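Long-range contacts in citryl-spermidine/3,4-dihydroxybenzoyl-citryl-spermidine:spermidine ligase (Bacillus anthracis, PDB 3TO3), which catalyses the ATP-dependent condensation of spermidine with citryl-spermidine intermediates in the biosynthesis of the siderophore petrobactin: residues A195-N200 with P238-F243; S301-N306 with Y363-C368; Y316-A321 with S352-T357; L347-S352 with I369-V374. All coordinates share one frame; numbering follows the deposited sequence.

Contact 1: A195-N200 with P238-F243. With EDO (1,2-ethanediol), chain G.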
loop_
_atom_site.group_PDB
_atom_site.type_symbol
_atom_site.label_atom_id
_atom_site.label_comp_id
_atom_site.label_asym_id
_atom_site.label_seq_id
_atom_site.Cartn_x
_atom_site.Cartn_y
_atom_site.Cartn_z
ATOM N N ALA B 195 -18.169 -10.930 -16.474
ATOM C CA ALA B 195 -18.108 -10.824 -17.909
ATOM C C ALA B 195 -17.159 -9.692 -18.263
ATOM O O ALA B 195 -17.197 -8.624 -17.654
ATOM C CB ALA B 195 -19.487 -10.553 -18.484
ATOM N N ALA B 196 -16.319 -9.920 -19.263
ATOM C CA ALA B 196 -15.374 -8.911 -19.708
ATOM C C ALA B 196 -15.567 -8.688 -21.194
ATOM O O ALA B 196 -15.561 -9.642 -21.955
ATOM C CB ALA B 196 -13.954 -9.379 -19.430
ATOM N N HIS B 197 -15.702 -7.434 -21.606
ATOM C CA HIS B 197 -15.923 -7.086 -23.001
ATOM C C HIS B 197 -14.703 -7.352 -23.925
ATOM O O HIS B 197 -13.537 -7.064 -23.585
ATOM C CB HIS B 197 -16.392 -5.650 -23.103
ATOM C CG HIS B 197 -16.981 -5.295 -24.438
ATOM N ND1 HIS B 197 -16.270 -5.383 -25.615
ATOM C CD2 HIS B 197 -18.197 -4.805 -24.774
ATOM C CE1 HIS B 197 -17.026 -4.978 -26.620
ATOM N NE2 HIS B 197 -18.201 -4.619 -26.136
ATOM N N LYS B 198 -15.000 -7.916 -25.086
ATOM C CA LYS B 198 -13.993 -8.454 -25.976
ATOM C C LYS B 198 -13.198 -7.344 -26.650
ATOM O O LYS B 198 -12.237 -7.594 -27.365
ATOM C CB LYS B 198 -14.650 -9.345 -27.048
ATOM C CG LYS B 198 -15.243 -10.647 -26.507
ATOM C CD LYS B 198 -15.674 -11.564 -27.647
ATOM C CE LYS B 198 -16.659 -12.643 -27.194
ATOM N NZ LYS B 198 -17.222 -13.465 -28.344
ATOM N N LYS B 199 -13.616 -6.110 -26.454
ATOM C CA LYS B 199 -12.785 -5.000 -26.867
ATOM C C LYS B 199 -11.409 -5.134 -26.171
ATOM O O LYS B 199 -10.361 -4.932 -26.782
ATOM C CB LYS B 199 -13.476 -3.699 -26.486
ATOM C CG LYS B 199 -12.849 -2.464 -27.059
ATOM C CD LYS B 199 -13.786 -1.260 -26.923
ATOM C CE LYS B 199 -14.178 -1.021 -25.464
ATOM N NZ LYS B 199 -15.060 0.181 -25.271
ATOM N N ASN B 200 -11.423 -5.346 -24.862
ATOM C CA ASN B 200 -10.211 -5.660 -24.111
ATOM C C ASN B 200 -9.926 -7.099 -23.660
ATOM O O ASN B 200 -8.840 -7.398 -23.145
ATOM C CB ASN B 200 -10.045 -4.639 -22.982
ATOM C CG ASN B 200 -10.021 -3.194 -23.528
ATOM O OD1 ASN B 200 -11.016 -2.466 -23.474
ATOM N ND2 ASN B 200 -8.896 -2.812 -24.107
ATOM N N PRO B 238 -24.558 -10.120 -25.110
ATOM C CA PRO B 238 -23.857 -11.281 -24.545
ATOM C C PRO B 238 -22.734 -11.828 -25.448
ATOM O O PRO B 238 -21.764 -12.398 -24.942
ATOM C CB PRO B 238 -24.968 -12.321 -24.409
ATOM C CG PRO B 238 -26.239 -11.547 -24.379
ATOM C CD PRO B 238 -26.019 -10.313 -25.180
ATOM N N LYS B 239 -22.871 -11.693 -26.762
ATOM C CA LYS B 239 -21.828 -12.154 -27.682
ATOM C C LYS B 239 -20.561 -11.275 -27.696
ATOM O O LYS B 239 -19.566 -11.648 -28.307
ATOM C CB LYS B 239 -22.381 -12.281 -29.110
ATOM C CG LYS B 239 -23.585 -13.211 -29.259
ATOM C CD LYS B 239 -23.961 -13.373 -30.735
ATOM C CE LYS B 239 -25.430 -13.721 -30.927
ATOM N NZ LYS B 239 -26.311 -12.528 -30.708
ATOM N N GLN B 240 -20.600 -10.114 -27.038
ATOM C CA GLN B 240 -19.440 -9.226 -26.976
ATOM C C GLN B 240 -18.556 -9.467 -25.748
ATOM O O GLN B 240 -17.644 -8.668 -25.471
ATOM C CB GLN B 240 -19.851 -7.754 -27.030
ATOM C CG GLN B 240 -20.509 -7.324 -28.339
ATOM C CD GLN B 240 -19.496 -7.017 -29.419
ATOM O OE1 GLN B 240 -18.968 -7.919 -30.062
ATOM N NE2 GLN B 240 -19.214 -5.735 -29.621
ATOM N N TYR B 241 -18.860 -10.514 -24.979
ATOM C CA TYR B 241 -18.150 -10.752 -23.712
ATOM C C TYR B 241 -17.509 -12.121 -23.571
ATOM O O TYR B 241 -18.048 -13.125 -24.037
ATOM C CB TYR B 241 -19.095 -10.557 -22.531
ATOM C CG TYR B 241 -19.563 -9.141 -22.377
ATOM C CD1 TYR B 241 -19.020 -8.319 -21.412
ATOM C CD2 TYR B 241 -20.541 -8.615 -23.218
ATOM C CE1 TYR B 241 -19.443 -7.019 -21.271
ATOM C CE2 TYR B 241 -20.958 -7.311 -23.096
ATOM C CZ TYR B 241 -20.405 -6.518 -22.101
ATOM O OH TYR B 241 -20.815 -5.217 -21.949
ATOM N N LEU B 242 -16.355 -12.147 -22.917
ATOM C CA LEU B 242 -15.801 -13.393 -22.397
ATOM C C LEU B 242 -16.088 -13.462 -20.887
ATOM O O LEU B 242 -16.628 -12.525 -20.315
ATOM C CB LEU B 242 -14.307 -13.458 -22.694
ATOM C CG LEU B 242 -13.939 -13.463 -24.190
ATOM C CD1 LEU B 242 -12.435 -13.250 -24.432
ATOM C CD2 LEU B 242 -14.385 -14.795 -24.868
ATOM N N PHE B 243 -15.711 -14.550 -20.246
ATOM C CA PHE B 243 -16.037 -14.782 -18.844
ATOM C C PHE B 243 -14.775 -15.144 -18.130
ATOM O O PHE B 243 -14.049 -16.014 -18.611
ATOM C CB PHE B 243 -17.058 -15.912 -18.713
ATOM C CG PHE B 243 -18.377 -15.572 -19.344
ATOM C CD1 PHE B 243 -18.582 -15.773 -20.709
ATOM C CD2 PHE B 243 -19.386 -14.991 -18.597
ATOM C CE1 PHE B 243 -19.811 -15.433 -21.309
ATOM C CE2 PHE B 243 -20.615 -14.645 -19.190
ATOM C CZ PHE B 243 -20.825 -14.870 -20.533
HETATM C C1 EDO G . -17.584 -1.087 -23.416
HETATM O O1 EDO G . -17.640 -1.306 -24.833
HETATM C C2 EDO G . -16.210 -1.511 -22.900
HETATM O O2 EDO G . -15.304 -0.398 -22.770
HETATM O O HOH W 1 -20.358 -3.734 -27.924
#

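Contact 2: S301-N306 with Y363-C368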
loop_
_atom_site.group_PDB
_atom_site.type_symbol
_atom_site.label_atom_id
_atom_site.label_comp_id
_atom_site.label_asym_id
_atom_site.label_seq_id
_atom_site.Cartn_x
_atom_site.Cartn_y
_atom_site.Cartn_z
ATOM N N SER B 301 -5.078 -13.719 -11.112
ATOM C CA SER B 301 -4.332 -12.520 -10.742
ATOM C C SER B 301 -4.514 -12.185 -9.251
ATOM O O SER B 301 -5.617 -12.284 -8.719
ATOM C CB SER B 301 -4.826 -11.350 -11.582
ATOM O OG SER B 301 -4.334 -11.467 -12.901
ATOM N N LEU B 302 -3.440 -11.820 -8.566
ATOM C CA LEU B 302 -3.596 -11.333 -7.204
ATOM C C LEU B 302 -2.669 -10.167 -6.976
ATOM O O LEU B 302 -1.458 -10.313 -7.109
ATOM C CB LEU B 302 -3.297 -12.466 -6.250
ATOM C CG LEU B 302 -3.758 -12.366 -4.808
ATOM C CD1 LEU B 302 -5.291 -12.248 -4.695
ATOM C CD2 LEU B 302 -3.199 -13.591 -4.056
ATOM N N ASN B 303 -3.163 -9.004 -6.576
ATOM C CA ASN B 303 -2.158 -7.985 -6.463
ATOM C C ASN B 303 -1.733 -7.880 -5.008
ATOM O O ASN B 303 -2.114 -6.965 -4.295
ATOM C CB ASN B 303 -2.823 -6.654 -6.856
ATOM C CG ASN B 303 -2.639 -6.306 -8.335
ATOM O OD1 ASN B 303 -3.217 -6.948 -9.233
ATOM N ND2 ASN B 303 -1.847 -5.275 -8.590
ATOM N N ILE B 304 -0.675 -8.609 -4.705
ATOM C CA ILE B 304 -0.077 -8.656 -3.383
ATOM C C ILE B 304 1.364 -9.011 -3.678
ATOM O O ILE B 304 1.700 -9.583 -4.736
ATOM C CB ILE B 304 -0.669 -9.730 -2.363
ATOM C CG1 ILE B 304 -0.339 -11.155 -2.791
ATOM C CG2 ILE B 304 -2.157 -9.552 -2.064
ATOM C CD1 ILE B 304 -0.683 -12.187 -1.729
ATOM N N LEU B 305 2.220 -8.657 -2.741
ATOM C CA LEU B 305 3.621 -8.876 -2.936
ATOM C C LEU B 305 4.110 -9.950 -1.974
ATOM O O LEU B 305 4.062 -9.796 -0.744
ATOM C CB LEU B 305 4.365 -7.570 -2.743
ATOM C CG LEU B 305 5.776 -7.551 -3.291
ATOM C CD1 LEU B 305 5.859 -6.504 -4.415
ATOM C CD2 LEU B 305 6.759 -7.271 -2.140
ATOM N N ASN B 306 4.563 -11.045 -2.566
ATOM C CA ASN B 306 5.176 -12.147 -1.853
ATOM C C ASN B 306 6.537 -12.413 -2.441
ATOM O O ASN B 306 6.648 -12.687 -3.642
ATOM C CB ASN B 306 4.330 -13.392 -2.019
ATOM C CG ASN B 306 3.850 -13.913 -0.722
ATOM O OD1 ASN B 306 4.357 -13.524 0.326
ATOM N ND2 ASN B 306 2.863 -14.799 -0.766
ATOM N N TYR B 363 -1.903 -3.337 -14.846
ATOM C CA TYR B 363 -1.220 -4.293 -15.698
ATOM C C TYR B 363 -1.133 -5.672 -15.036
ATOM O O TYR B 363 -0.543 -5.813 -13.956
ATOM C CB TYR B 363 0.197 -3.785 -15.955
ATOM C CG TYR B 363 0.950 -4.522 -17.047
ATOM C CD1 TYR B 363 0.449 -4.577 -18.350
ATOM C CD2 TYR B 363 2.175 -5.129 -16.786
ATOM C CE1 TYR B 363 1.137 -5.239 -19.353
ATOM C CE2 TYR B 363 2.878 -5.788 -17.787
ATOM C CZ TYR B 363 2.352 -5.836 -19.068
ATOM O OH TYR B 363 3.031 -6.486 -20.063
ATOM N N GLY B 364 -1.664 -6.691 -15.722
ATOM C CA GLY B 364 -1.673 -8.059 -15.221
ATOM C C GLY B 364 -2.687 -8.430 -14.162
ATOM O O GLY B 364 -2.675 -9.541 -13.609
ATOM N N SER B 365 -3.582 -7.496 -13.887
ATOM C CA SER B 365 -4.456 -7.591 -12.727
ATOM C C SER B 365 -5.711 -8.414 -12.894
ATOM O O SER B 365 -6.371 -8.703 -11.909
ATOM C CB SER B 365 -4.842 -6.181 -12.268
ATOM O OG SER B 365 -3.728 -5.598 -11.610
ATOM N N LEU B 366 -6.122 -8.698 -14.124
ATOM C CA LEU B 366 -7.274 -9.559 -14.298
ATOM C C LEU B 366 -7.008 -10.642 -15.348
ATOM O O LEU B 366 -7.252 -10.445 -16.527
ATOM C CB LEU B 366 -8.385 -8.630 -14.772
ATOM C CG LEU B 366 -9.822 -9.059 -14.699
ATOM C CD1 LEU B 366 -10.090 -9.612 -13.357
ATOM C CD2 LEU B 366 -10.590 -7.794 -14.934
ATOM N N GLY B 367 -6.760 -11.852 -14.911
ATOM C CA GLY B 367 -6.295 -12.846 -15.835
ATOM C C GLY B 367 -6.508 -14.175 -15.192
ATOM O O GLY B 367 -6.538 -14.265 -13.977
ATOM N N CYS B 368 -6.625 -15.213 -16.005
ATOM C CA CYS B 368 -6.827 -16.545 -15.501
ATOM C C CYS B 368 -6.152 -17.587 -16.374
ATOM O O CYS B 368 -6.257 -17.537 -17.595
ATOM C CB CYS B 368 -8.334 -16.820 -15.411
ATOM S SG CYS B 368 -8.752 -18.511 -14.895
HETATM O O HOH W 2 -0.625 -4.064 -11.420
#

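Contact 3: Y316-A321 with S352-T357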
loop_
_atom_site.group_PDB
_atom_site.type_symbol
_atom_site.label_atom_id
_atom_site.label_comp_id
_atom_site.label_asym_id
_atom_site.label_seq_id
_atom_site.Cartn_x
_atom_site.Cartn_y
_atom_site.Cartn_z
ATOM N N TYR B 316 1.212 -11.120 -21.653
ATOM C CA TYR B 316 1.833 -11.886 -22.706
ATOM C C TYR B 316 1.956 -13.367 -22.294
ATOM O O TYR B 316 1.786 -14.248 -23.128
ATOM C CB TYR B 316 3.163 -11.279 -23.174
ATOM C CG TYR B 316 4.136 -11.020 -22.074
ATOM C CD1 TYR B 316 5.001 -12.023 -21.647
ATOM C CD2 TYR B 316 4.203 -9.764 -21.452
ATOM C CE1 TYR B 316 5.909 -11.797 -20.622
ATOM C CE2 TYR B 316 5.119 -9.526 -20.428
ATOM C CZ TYR B 316 5.967 -10.555 -20.022
ATOM O OH TYR B 316 6.874 -10.357 -19.011
ATOM N N SER B 317 2.204 -13.634 -21.007
ATOM C CA SER B 317 2.404 -15.011 -20.572
ATOM C C SER B 317 1.082 -15.777 -20.421
ATOM O O SER B 317 1.030 -16.962 -20.662
ATOM C CB SER B 317 3.266 -15.086 -19.308
ATOM O OG SER B 317 2.478 -14.879 -18.176
ATOM N N VAL B 318 0.013 -15.086 -20.049
ATOM C CA VAL B 318 -1.318 -15.652 -20.095
ATOM C C VAL B 318 -1.666 -16.053 -21.546
ATOM O O VAL B 318 -2.223 -17.129 -21.800
ATOM C CB VAL B 318 -2.355 -14.646 -19.556
ATOM C CG1 VAL B 318 -3.780 -15.070 -19.940
ATOM C CG2 VAL B 318 -2.201 -14.499 -18.031
ATOM N N ALA B 319 -1.291 -15.202 -22.492
ATOM C CA ALA B 319 -1.636 -15.411 -23.898
ATOM C C ALA B 319 -0.936 -16.641 -24.491
ATOM O O ALA B 319 -1.509 -17.362 -25.320
ATOM C CB ALA B 319 -1.295 -14.184 -24.707
ATOM N N SER B 320 0.302 -16.882 -24.077
ATOM C CA SER B 320 1.061 -17.973 -24.667
ATOM C C SER B 320 0.971 -19.288 -23.862
ATOM O O SER B 320 1.599 -20.293 -24.217
ATOM C CB SER B 320 2.520 -17.569 -24.897
ATOM O OG SER B 320 3.095 -17.195 -23.657
ATOM N N ALA B 321 0.178 -19.302 -22.800
ATOM C CA ALA B 321 0.220 -20.456 -21.923
ATOM C C ALA B 321 -0.325 -21.717 -22.602
ATOM O O ALA B 321 0.359 -22.737 -22.607
ATOM C CB ALA B 321 -0.480 -20.182 -20.592
ATOM N N SER B 352 -6.711 -20.232 -21.106
ATOM C CA SER B 352 -6.396 -18.988 -20.410
ATOM C C SER B 352 -7.248 -17.882 -20.966
ATOM O O SER B 352 -7.720 -17.993 -22.060
ATOM C CB SER B 352 -4.928 -18.624 -20.575
ATOM O OG SER B 352 -4.705 -18.200 -21.896
ATOM N N VAL B 353 -7.467 -16.835 -20.186
ATOM C CA VAL B 353 -8.283 -15.723 -20.631
ATOM C C VAL B 353 -7.875 -14.520 -19.814
ATOM O O VAL B 353 -7.418 -14.674 -18.686
ATOM C CB VAL B 353 -9.770 -16.007 -20.398
ATOM C CG1 VAL B 353 -10.066 -16.060 -18.904
ATOM C CG2 VAL B 353 -10.631 -14.966 -21.107
HETATM N N MSE B 354 -8.048 -13.329 -20.365
HETATM C CA MSE B 354 -7.692 -12.114 -19.644
HETATM C C MSE B 354 -8.399 -10.845 -20.159
HETATM O O MSE B 354 -8.909 -10.778 -21.283
HETATM C CB MSE B 354 -6.216 -11.890 -19.785
HETATM C CG MSE B 354 -5.948 -11.335 -21.158
HETATM SE SE MSE B 354 -4.087 -11.300 -21.545
HETATM C CE MSE B 354 -4.036 -12.720 -22.896
ATOM N N TYR B 355 -8.400 -9.828 -19.318
ATOM C CA TYR B 355 -8.927 -8.526 -19.668
ATOM C C TYR B 355 -7.777 -7.562 -19.434
ATOM O O TYR B 355 -7.312 -7.424 -18.312
ATOM C CB TYR B 355 -10.091 -8.196 -18.752
ATOM C CG TYR B 355 -10.744 -6.857 -19.008
ATOM C CD1 TYR B 355 -11.801 -6.742 -19.903
ATOM C CD2 TYR B 355 -10.326 -5.715 -18.334
ATOM C CE1 TYR B 355 -12.428 -5.521 -20.131
ATOM C CE2 TYR B 355 -10.959 -4.494 -18.530
ATOM C CZ TYR B 355 -12.002 -4.398 -19.435
ATOM O OH TYR B 355 -12.631 -3.192 -19.631
ATOM N N ASP B 356 -7.291 -6.948 -20.503
ATOM C CA ASP B 356 -6.035 -6.206 -20.468
ATOM C C ASP B 356 -6.223 -4.910 -21.210
ATOM O O ASP B 356 -6.550 -4.916 -22.378
ATOM C CB ASP B 356 -4.907 -7.004 -21.147
ATOM C CG ASP B 356 -3.603 -6.196 -21.295
ATOM O OD1 ASP B 356 -2.851 -6.409 -22.291
ATOM O OD2 ASP B 356 -3.323 -5.354 -20.405
ATOM N N THR B 357 -5.974 -3.802 -20.530
ATOM C CA THR B 357 -6.059 -2.487 -21.137
ATOM C C THR B 357 -4.699 -1.805 -21.146
ATOM O O THR B 357 -3.679 -2.385 -20.762
ATOM C CB THR B 357 -7.055 -1.605 -20.375
ATOM O OG1 THR B 357 -6.609 -1.421 -19.020
ATOM C CG2 THR B 357 -8.426 -2.269 -20.369
#

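Contact 4: L347-S352 with I369-V374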
loop_
_atom_site.group_PDB
_atom_site.type_symbol
_atom_site.label_atom_id
_atom_site.label_comp_id
_atom_site.label_asym_id
_atom_site.label_seq_id
_atom_site.Cartn_x
_atom_site.Cartn_y
_atom_site.Cartn_z
ATOM N N LEU B 347 1.487 -31.024 -16.068
ATOM C CA LEU B 347 0.106 -30.590 -15.837
ATOM C C LEU B 347 -0.115 -29.425 -16.805
ATOM O O LEU B 347 0.491 -28.350 -16.675
ATOM C CB LEU B 347 -0.094 -30.125 -14.392
ATOM C CG LEU B 347 0.228 -31.171 -13.335
ATOM C CD1 LEU B 347 0.125 -30.575 -11.958
ATOM C CD2 LEU B 347 -0.720 -32.401 -13.495
ATOM N N LYS B 348 -1.021 -29.624 -17.754
ATOM C CA LYS B 348 -1.104 -28.715 -18.874
ATOM C C LYS B 348 -1.864 -27.472 -18.444
ATOM O O LYS B 348 -2.901 -27.591 -17.786
ATOM C CB LYS B 348 -1.786 -29.377 -20.075
ATOM C CG LYS B 348 -0.994 -30.515 -20.725
ATOM C CD LYS B 348 -1.740 -31.056 -21.970
ATOM C CE LYS B 348 -1.361 -32.518 -22.325
ATOM N NZ LYS B 348 -2.021 -33.596 -21.499
ATOM N N GLU B 349 -1.364 -26.295 -18.831
ATOM C CA GLU B 349 -2.137 -25.096 -18.634
ATOM C C GLU B 349 -2.877 -25.031 -19.961
ATOM O O GLU B 349 -2.380 -24.482 -20.931
ATOM C CB GLU B 349 -1.116 -23.934 -18.488
ATOM C CG GLU B 349 -0.351 -23.993 -17.110
ATOM C CD GLU B 349 1.046 -23.353 -17.065
ATOM O OE1 GLU B 349 1.470 -22.591 -17.957
ATOM O OE2 GLU B 349 1.758 -23.622 -16.093
ATOM N N PHE B 350 -4.123 -25.497 -19.966
ATOM C CA PHE B 350 -4.736 -25.832 -21.239
ATOM C C PHE B 350 -5.689 -24.752 -21.741
ATOM O O PHE B 350 -6.206 -24.814 -22.863
ATOM C CB PHE B 350 -5.415 -27.220 -21.184
ATOM C CG PHE B 350 -6.518 -27.305 -20.184
ATOM C CD1 PHE B 350 -6.255 -27.704 -18.879
ATOM C CD2 PHE B 350 -7.808 -26.946 -20.525
ATOM C CE1 PHE B 350 -7.247 -27.758 -17.943
ATOM C CE2 PHE B 350 -8.813 -26.992 -19.585
ATOM C CZ PHE B 350 -8.534 -27.408 -18.283
ATOM N N SER B 351 -5.905 -23.748 -20.913
ATOM C CA SER B 351 -6.775 -22.660 -21.305
ATOM C C SER B 351 -6.426 -21.396 -20.530
ATOM O O SER B 351 -5.882 -21.475 -19.419
ATOM C CB SER B 351 -8.208 -23.081 -21.063
ATOM O OG SER B 351 -9.087 -22.172 -21.651
ATOM N N SER B 352 -6.711 -20.232 -21.106
ATOM C CA SER B 352 -6.396 -18.988 -20.410
ATOM C C SER B 352 -7.248 -17.882 -20.966
ATOM O O SER B 352 -7.720 -17.993 -22.060
ATOM C CB SER B 352 -4.928 -18.624 -20.575
ATOM O OG SER B 352 -4.705 -18.200 -21.896
ATOM N N ILE B 369 -5.513 -18.573 -15.748
ATOM C CA ILE B 369 -5.042 -19.760 -16.455
ATOM C C ILE B 369 -5.578 -21.014 -15.776
ATOM O O ILE B 369 -5.478 -21.150 -14.561
ATOM C CB ILE B 369 -3.518 -19.860 -16.464
ATOM C CG1 ILE B 369 -2.903 -18.738 -17.282
ATOM C CG2 ILE B 369 -3.078 -21.231 -17.007
ATOM C CD1 ILE B 369 -1.455 -18.396 -16.889
ATOM N N TRP B 370 -6.144 -21.933 -16.549
ATOM C CA TRP B 370 -6.657 -23.186 -15.986
ATOM C C TRP B 370 -5.602 -24.246 -16.151
ATOM O O TRP B 370 -4.906 -24.261 -17.148
ATOM C CB TRP B 370 -7.926 -23.637 -16.679
ATOM C CG TRP B 370 -9.161 -22.926 -16.288
ATOM C CD1 TRP B 370 -10.007 -23.282 -15.292
ATOM C CD2 TRP B 370 -9.740 -21.753 -16.904
ATOM N NE1 TRP B 370 -11.080 -22.426 -15.244
ATOM C CE2 TRP B 370 -10.933 -21.463 -16.209
ATOM C CE3 TRP B 370 -9.363 -20.924 -17.969
ATOM C CZ2 TRP B 370 -11.761 -20.362 -16.534
ATOM C CZ3 TRP B 370 -10.191 -19.837 -18.298
ATOM C CH2 TRP B 370 -11.375 -19.568 -17.570
ATOM N N ARG B 371 -5.467 -25.135 -15.171
ATOM C CA ARG B 371 -4.442 -26.174 -15.250
ATOM C C ARG B 371 -5.000 -27.551 -14.860
ATOM O O ARG B 371 -5.876 -27.633 -13.990
ATOM C CB ARG B 371 -3.235 -25.775 -14.397
ATOM C CG ARG B 371 -2.447 -26.917 -13.854
ATOM C CD ARG B 371 -1.024 -26.492 -13.505
ATOM N NE ARG B 371 -0.939 -25.586 -12.377
ATOM C CZ ARG B 371 -0.092 -24.559 -12.312
ATOM N NH1 ARG B 371 0.732 -24.302 -13.311
ATOM N NH2 ARG B 371 -0.068 -23.785 -11.241
ATOM N N GLU B 372 -4.519 -28.616 -15.514
ATOM C CA GLU B 372 -4.996 -29.981 -15.226
ATOM C C GLU B 372 -4.767 -30.342 -13.765
ATOM O O GLU B 372 -3.687 -30.094 -13.223
ATOM C CB GLU B 372 -4.254 -31.038 -16.062
ATOM C CG GLU B 372 -4.514 -31.020 -17.534
ATOM C CD GLU B 372 -3.725 -32.112 -18.260
ATOM O OE1 GLU B 372 -2.486 -32.230 -18.005
ATOM O OE2 GLU B 372 -4.351 -32.852 -19.076
ATOM N N SER B 373 -5.759 -30.955 -13.141
ATOM C CA SER B 373 -5.608 -31.494 -11.783
ATOM C C SER B 373 -4.645 -32.655 -11.797
ATOM O O SER B 373 -4.752 -33.518 -12.657
ATOM C CB SER B 373 -6.950 -32.042 -11.294
ATOM O OG SER B 373 -6.823 -32.517 -9.966
ATOM N N VAL B 374 -3.725 -32.707 -10.847
ATOM C CA VAL B 374 -2.832 -33.863 -10.739
ATOM C C VAL B 374 -3.612 -35.179 -10.519
ATOM O O VAL B 374 -3.128 -36.265 -10.853
ATOM C CB VAL B 374 -1.812 -33.692 -9.601
ATOM C CG1 VAL B 374 -2.463 -33.999 -8.264
ATOM C CG2 VAL B 374 -0.643 -34.605 -9.815
HETATM O O HOH W 3 1.635 -26.303 -15.212
#

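Contact 1: A195-N200 with P238-F243
Ala-196 and Leu-242 form an antiparallel hydrogen-bonded pair. Ala-196 N donates to Leu-242 O at 2.8 Å, and Leu-242 N returns the bond to Ala-196 O. Each carbonyl oxygen also takes a CA-H contact, from Ala-195 and Tyr-241 respectively. Past the strand end, Lys-198 N binds Gln-240 O at 2.8 Å. The Lys-198 side chain runs extended, and its NZ reaches Lys-239 O at 3.0 Å. The main-chain N and the ammonium of Lys-198 thus each bind a main-chain carbonyl, of Gln-240 and Lys-239.

His-197 ND1 accepts from Lys-199 N in the ring plane, at 2.9 Å. His-197 NE2 and a water are 2.9 Å apart, and that water accepts from Gln-240 NE2. Gln-240 CB sits over a face of the imidazole, 4.0 Å from its centroid. Gln-240 O lies over one face of the ring and ethanediol O1 over the opposite one, while Lys-199 NZ donates to ethanediol O2. His-197 CG lies anti to its backbone N (chi1 -165°), and the ring turns its edge to the face of Tyr-241 in a T-shaped pair, with planes at 64°. Tyr-241 CD1 packs on Ala-195 CB. Tyr-241 OH is bonded to Lys-266 O.

Strand 192-197 is the middle one of a three-stranded antiparallel sheet, between 241-246 and 268-273. Helix 221-232 packs on Ala-195 and Phe-243, while Ala-196 rests on Tyr-355 of strand 345-355.

Contact 2: S301-N306 with Y363-C368
Ser-301 puts its side chain against the turn at Gly-364 to Gly-367. Its CB packs on the main chain of Ser-365, 3.1 Å from Ser-365 O. OG stands anti to the carbonyl carbon (chi1 -75°). Ser-301 OG donates to Gly-364 O at 2.6 Å, a short bond in which the hydroxyl approaches tilted from the carbonyl plane. Ser-301 OG also lies 3.2 Å from Gly-367 N, but the angle there is too poor for a hydrogen bond. The backbone of the same serine adds a longer bond, Ser-301 N to Gly-367 O at 3.3 Å. One residue therefore grips the turn at two carbonyls, three residues apart.

A second link lies two residues further on. Ser-365 OG donates to Asn-303 OD1 at 2.8 Å. Asn-303 ND2 bonds weakly to a water, which in turn donates to Tyr-363 O. Gln-250 of helix 248-258 bonds both Asn-303 N and Ser-365 O, and so braces the two segments together.

The arrangement is the end of an antiparallel strand pairing, where 297-306 parts from 367-371 and serine and asparagine side chains take over from regular backbone pairing. It belongs to the large mixed sheet of this IucA/IucC-family enzyme. It lies behind the ATP-binding residues: the Ser-301 side chain is about 6 Å from that of Arg-285 and about 10 Å from the bound nucleotide.

Contact 3: Y316-A321 with S352-T357
Ser-352 OG donates to Val-318 O at 2.7 Å, the single hydrogen bond between helix 316-321 and strand 352-355. OG sits between the backbone N and carbonyl carbon of its own residue (chi1 72°). It meets the helix carbonyl from above the carbonyl plane. Val-318 CG1 lies 3.8 Å from Ser-352 CB and equally near CE of selenomethionine Met-354. The Val-318 and Met-354 side chains run alongside one another, pointing opposite ways. The Met-354 chain bends at chi3, and its CE ends 3.6 Å from Ala-319 CB.

Further out, Ile-369 touches both Val-318 and Ser-352, and Pro-315 backs Met-354. On the strand, Ser-352 and Met-354 are paired through their backbones with Gly-204 and Thr-202. The short axes of 316-321 and 352-355 are roughly antiparallel (151°), 7.3 Å apart at closest.

The contact is buried and mostly apolar. Its serine hydroxyl is satisfied by a main-chain carbonyl of the helix, which ties helix 315-333 to the sheet without bringing a charge into this interface.

Contact 4: L347-S352 with I369-V374
Glu-372, Leu-347 and Trp-370 have the most surface buried here. Glu-372 holds Lys-348 three ways. Glu-372 N donates to Lys-348 O at 3.0 Å. Its OE1 accepts from Lys-348 N, met from above the carboxylate plane. Glu-372 OE2 makes a weak salt bridge with Lys-348 NZ, 3.4 Å away. Tyr-377 OH also binds OE1.

Leu-347 packs CB on Arg-371 CD and CD2 on Val-374 CA. Trp-370 N donates to Ser-351 O at 2.9 Å. Its CE3 packs on Ser-351 CB and OG, and that OG is bonded to Asn-207. Phe-350 CZ lies 4.1 Å from Trp-370 CB, which sits over the phenyl face.

Glu-349 OE2 and Arg-371 NH1 form a salt bridge of 3.0 Å at the guanidinium edge. NH1 also pairs with Asp-459, a magnesium ligand. The Arg-371 side chain is about 4 Å from the bound ATP. Glu-349, whose OE2 also takes a bond from Phe-460 N, probably helps to hold the arginine and balance its charge beside the nucleotide and metal.

How the contacts relate
All four contacts lie in the IucA/IucC region. Contact 1 closes first along the chain, in a separate three-stranded sheet. It touches contact 3, probably by a bond from Asp-356 N to Asn-200 O. Contacts 2, 3 and 4 converge on the large mixed sheet. Contacts 2 and 4 use strand 367-371; contacts 3 and 4 use strand 345-355 and share Ser-352. Contact 3 is nested within the loop of contact 2; contact 4 crosses both. The centres of contacts 2, 3 and 4 are 12 to 18 Å apart; contact 1 is centred 14 Å from contact 3 and at least 20 Å from the others. The hairpin 345-355/367-371 connects helix 315-333 and strand 297-306 beside the ATP-magnesium site.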